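Local coordinates for MlnE (Bacillus amyloliquefaciens subsp. plantarum, PDB 5D2E), which reduces, through its N-terminal B-type ketoreductase domain, beta-keto intermediates of the macrolactin polyketide assembly line with NADPH, probably giving D-configured hydroxyls, at residues A[50-55]-A[74-79]. Residues are numbered along the deposited sequence; the frame is centred on the assembly and turned at random.
Sequences SKKFPH and KRQLEG
Lys52 and Gln76 meet through different first torsions: Lys52 CG stands beside its backbone N, anti to the carbonyl carbon (chi1 -60°), whereas Gln76 CG is anti to its own N (chi1 -172°). Further bends at chi3 and chi4 of the lysine place CE 3.3 Å from Gln76 O and NZ 3.2 Å from Gln76 OE1. That last pair is a weak hydrogen bond, reinforced by a water that accepts from NZ at 2.9 Å and donates to OE1 at 2.8 Å. Gln76 is gripped more firmly from elsewhere: its NE2 bonds to Ser230 OG and its OE1 to Gln223 NE2, which fixes the orientation of the buried amide.

Phe53 directs its ring edge at the turn that follows the helix, with CE1 3.6 Å from Gln76 O and CZ 3.3 Å from Glu78 O. Both oxygens lie near the ring plane, where the C-H edge, slightly positive, suits a carbonyl. Gly79, at phi 101°, an angle readily open to glycine, brings its backbone close to CZ, obliquely to the ring. Leu77 CD2 adds apolar contact at 4.3 Å from Phe53 CD1.

The contact thus joins the loop between strands 35-46 and 60-64 to the C-terminal end of helix 70-76, probably in the structural, non-NADP-binding half of the ketoreductase. Helix 222-233 borders both segments through Ser230, while Ile60 of strand 60-64 touches Pro54 and Leu77, and Phe84 of strand 84-89 also meets Leu77.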
ATOM      1  N   SER A  50       6.695  29.211  -8.137  1.00 49.36           N
ATOM      2  CA  SER A  50       8.022  28.805  -8.624  1.00 47.85           C
ATOM      3  C   SER A  50       8.249  29.324 -10.078  1.00 48.44           C
ATOM      4  O   SER A  50       7.319  29.803 -10.743  1.00 47.49           O
ATOM      5  CB  SER A  50       8.116  27.266  -8.669  1.00 46.73           C
ATOM      6  OG  SER A  50       7.233  26.752  -9.679  1.00 41.34           O
ATOM      7  N   LYS A  51       9.459  29.179 -10.594  1.00 45.68           N
ATOM      8  CA  LYS A  51       9.648  29.272 -12.062  1.00 44.82           C
ATOM      9  C   LYS A  51       8.734  28.224 -12.766  1.00 42.82           C
ATOM     10  O   LYS A  51       8.317  27.226 -12.146  1.00 38.08           O
ATOM     11  CB  LYS A  51      11.096  28.976 -12.417  1.00 50.24           C
ATOM     12  CG  LYS A  51      12.130  29.821 -11.638  1.00 64.92           C
ATOM     13  CD  LYS A  51      13.033  30.693 -12.532  1.00 75.71           C
ATOM     14  CE  LYS A  51      14.517  30.507 -12.209  1.00 82.45           C
ATOM     15  NZ  LYS A  51      14.915  29.074 -12.405  1.00 84.41           N
ATOM     16  N   LYS A  52       8.478  28.423 -14.043  1.00 35.55           N
ATOM     17  CA  LYS A  52       7.588  27.572 -14.765  1.00 35.92           C
ATOM     18  C   LYS A  52       8.263  26.377 -15.458  1.00 37.16           C
ATOM     19  O   LYS A  52       7.614  25.358 -15.676  1.00 36.82           O
ATOM     20  CB  LYS A  52       6.860  28.390 -15.776  1.00 39.85           C
ATOM     21  CG  LYS A  52       6.061  29.487 -15.146  1.00 46.26           C
ATOM     22  CD  LYS A  52       5.648  30.495 -16.208  1.00 54.99           C
ATOM     23  CE  LYS A  52       4.382  30.062 -16.918  1.00 60.36           C
ATOM     24  NZ  LYS A  52       3.150  30.612 -16.248  1.00 63.17           N
ATOM     25  N   PHE A  53       9.542  26.470 -15.815  1.00 39.27           N
ATOM     26  CA  PHE A  53      10.127  25.466 -16.706  1.00 36.19           C
ATOM     27  C   PHE A  53      10.895  24.385 -15.954  1.00 38.41           C
ATOM     28  O   PHE A  53      11.428  24.627 -14.884  1.00 38.59           O
ATOM     29  CB  PHE A  53      11.106  26.100 -17.735  1.00 38.20           C
ATOM     30  CG  PHE A  53      10.494  27.120 -18.682  1.00 36.60           C
ATOM     31  CD1 PHE A  53       9.118  27.237 -18.884  1.00 37.92           C
ATOM     32  CD2 PHE A  53      11.336  27.961 -19.372  1.00 38.38           C
ATOM     33  CE1 PHE A  53       8.593  28.155 -19.763  1.00 38.09           C
ATOM     34  CE2 PHE A  53      10.813  28.913 -20.227  1.00 37.91           C
ATOM     35  CZ  PHE A  53       9.468  29.001 -20.441  1.00 37.74           C
ATOM     36  N   PRO A  54      11.047  23.203 -16.582  1.00 37.76           N
ATOM     37  CA  PRO A  54      11.994  22.207 -16.092  1.00 39.72           C
ATOM     38  C   PRO A  54      13.404  22.804 -15.985  1.00 41.82           C
ATOM     39  O   PRO A  54      13.709  23.782 -16.685  1.00 41.39           O
ATOM     40  CB  PRO A  54      11.933  21.120 -17.163  1.00 36.92           C
ATOM     41  CG  PRO A  54      10.696  21.351 -17.957  1.00 37.04           C
ATOM     42  CD  PRO A  54      10.395  22.809 -17.849  1.00 36.24           C
ATOM     43  N   HIS A  55      14.259  22.206 -15.166  1.00 49.31           N
ATOM     44  CA  HIS A  55      15.648  22.714 -14.965  1.00 57.11           C
ATOM     45  C   HIS A  55      16.635  22.419 -16.101  1.00 58.72           C
ATOM     46  O   HIS A  55      17.673  23.050 -16.160  1.00 62.07           O
ATOM     47  CB  HIS A  55      16.262  22.200 -13.637  1.00 68.78           C
ATOM     48  CG  HIS A  55      16.153  23.180 -12.502  1.00 84.36           C
ATOM     49  ND1 HIS A  55      15.828  22.801 -11.215  1.00 94.05           N
ATOM     50  CD2 HIS A  55      16.309  24.527 -12.465  1.00 89.88           C
ATOM     51  CE1 HIS A  55      15.786  23.869 -10.437  1.00 92.75           C
ATOM     52  NE2 HIS A  55      16.073  24.929 -11.172  1.00 95.50           N
ATOM     53  N   LYS A  74       0.528  24.074 -22.839  1.00 27.46           N
ATOM     54  CA  LYS A  74       1.192  24.904 -23.922  1.00 31.75           C
ATOM     55  C   LYS A  74       1.446  26.369 -23.481  1.00 32.86           C
ATOM     56  O   LYS A  74       2.585  26.921 -23.633  1.00 32.75           O
ATOM     57  CB  LYS A  74       0.320  24.922 -25.187  1.00 33.05           C
ATOM     58  CG  LYS A  74       0.150  23.581 -25.826  1.00 36.00           C
ATOM     59  CD  LYS A  74       1.498  22.947 -26.261  1.00 40.11           C
ATOM     60  CE  LYS A  74       2.173  23.728 -27.404  1.00 41.98           C
ATOM     61  NZ  LYS A  74       3.478  23.111 -27.714  1.00 44.69           N
ATOM     62  N   ARG A  75       0.431  26.941 -22.829  1.00 31.94           N
ATOM     63  CA  ARG A  75       0.597  28.299 -22.277  1.00 34.20           C
ATOM     64  C   ARG A  75       1.653  28.367 -21.221  1.00 33.67           C
ATOM     65  O   ARG A  75       2.521  29.249 -21.216  1.00 32.70           O
ATOM     66  CB  ARG A  75      -0.705  28.870 -21.785  1.00 39.15           C
ATOM     67  CG  ARG A  75      -0.534  30.337 -21.388  1.00 50.39           C
ATOM     68  CD  ARG A  75      -1.858  31.071 -21.158  1.00 59.28           C
ATOM     69  NE  ARG A  75      -3.002  30.386 -21.785  1.00 66.24           N
ATOM     70  CZ  ARG A  75      -3.902  29.663 -21.123  1.00 68.90           C
ATOM     71  NH1 ARG A  75      -3.812  29.543 -19.800  1.00 69.61           N
ATOM     72  NH2 ARG A  75      -4.902  29.068 -21.779  1.00 66.15           N
ATOM     73  N   GLN A  76       1.687  27.358 -20.365  1.00 33.12           N
ATOM     74  CA  GLN A  76       2.677  27.356 -19.306  1.00 29.99           C
ATOM     75  C   GLN A  76       4.120  27.307 -19.845  1.00 27.71           C
ATOM     76  O   GLN A  76       5.057  27.879 -19.270  1.00 31.02           O
ATOM     77  CB  GLN A  76       2.396  26.137 -18.386  1.00 27.92           C
ATOM     78  CG  GLN A  76       3.261  26.154 -17.145  1.00 30.16           C
ATOM     79  CD  GLN A  76       2.668  26.976 -16.023  1.00 33.03           C
ATOM     80  OE1 GLN A  76       1.751  27.746 -16.250  1.00 34.45           O
ATOM     81  NE2 GLN A  76       3.136  26.742 -14.779  1.00 34.41           N
ATOM     82  N   LEU A  77       4.290  26.603 -20.959  1.00 29.56           N
ATOM     83  CA  LEU A  77       5.612  26.342 -21.534  1.00 28.59           C
ATOM     84  C   LEU A  77       5.964  27.323 -22.657  1.00 34.19           C
ATOM     85  O   LEU A  77       6.976  27.107 -23.378  1.00 35.10           O
ATOM     86  CB  LEU A  77       5.633  24.913 -22.085  1.00 28.79           C
ATOM     87  CG  LEU A  77       5.517  23.838 -21.024  1.00 29.17           C
ATOM     88  CD1 LEU A  77       5.251  22.509 -21.694  1.00 31.68           C
ATOM     89  CD2 LEU A  77       6.768  23.830 -20.174  1.00 30.19           C
ATOM     90  N   GLU A  78       5.157  28.382 -22.805  1.00 32.92           N
ATOM     91  CA  GLU A  78       5.476  29.415 -23.814  1.00 35.11           C
ATOM     92  C   GLU A  78       6.881  29.915 -23.570  1.00 33.32           C
ATOM     93  O   GLU A  78       7.224  30.304 -22.495  1.00 36.74           O
ATOM     94  CB  GLU A  78       4.468  30.552 -23.798  1.00 38.97           C
ATOM     95  CG  GLU A  78       3.242  30.199 -24.638  1.00 42.75           C
ATOM     96  CD  GLU A  78       2.105  31.225 -24.550  1.00 51.42           C
ATOM     97  OE1 GLU A  78       2.382  32.352 -24.132  1.00 57.94           O
ATOM     98  OE2 GLU A  78       0.933  30.914 -24.885  1.00 55.59           O
ATOM     99  N   GLY A  79       7.748  29.804 -24.562  1.00 34.97           N
ATOM    100  CA  GLY A  79       9.149  30.243 -24.364  1.00 34.03           C
ATOM    101  C   GLY A  79      10.120  29.126 -24.104  1.00 39.55           C
ATOM    102  O   GLY A  79      11.320  29.352 -24.052  1.00 38.50           O
TER
HETATM  103  O   HOH W   1       0.769  29.912 -17.773  1.00 52.33           O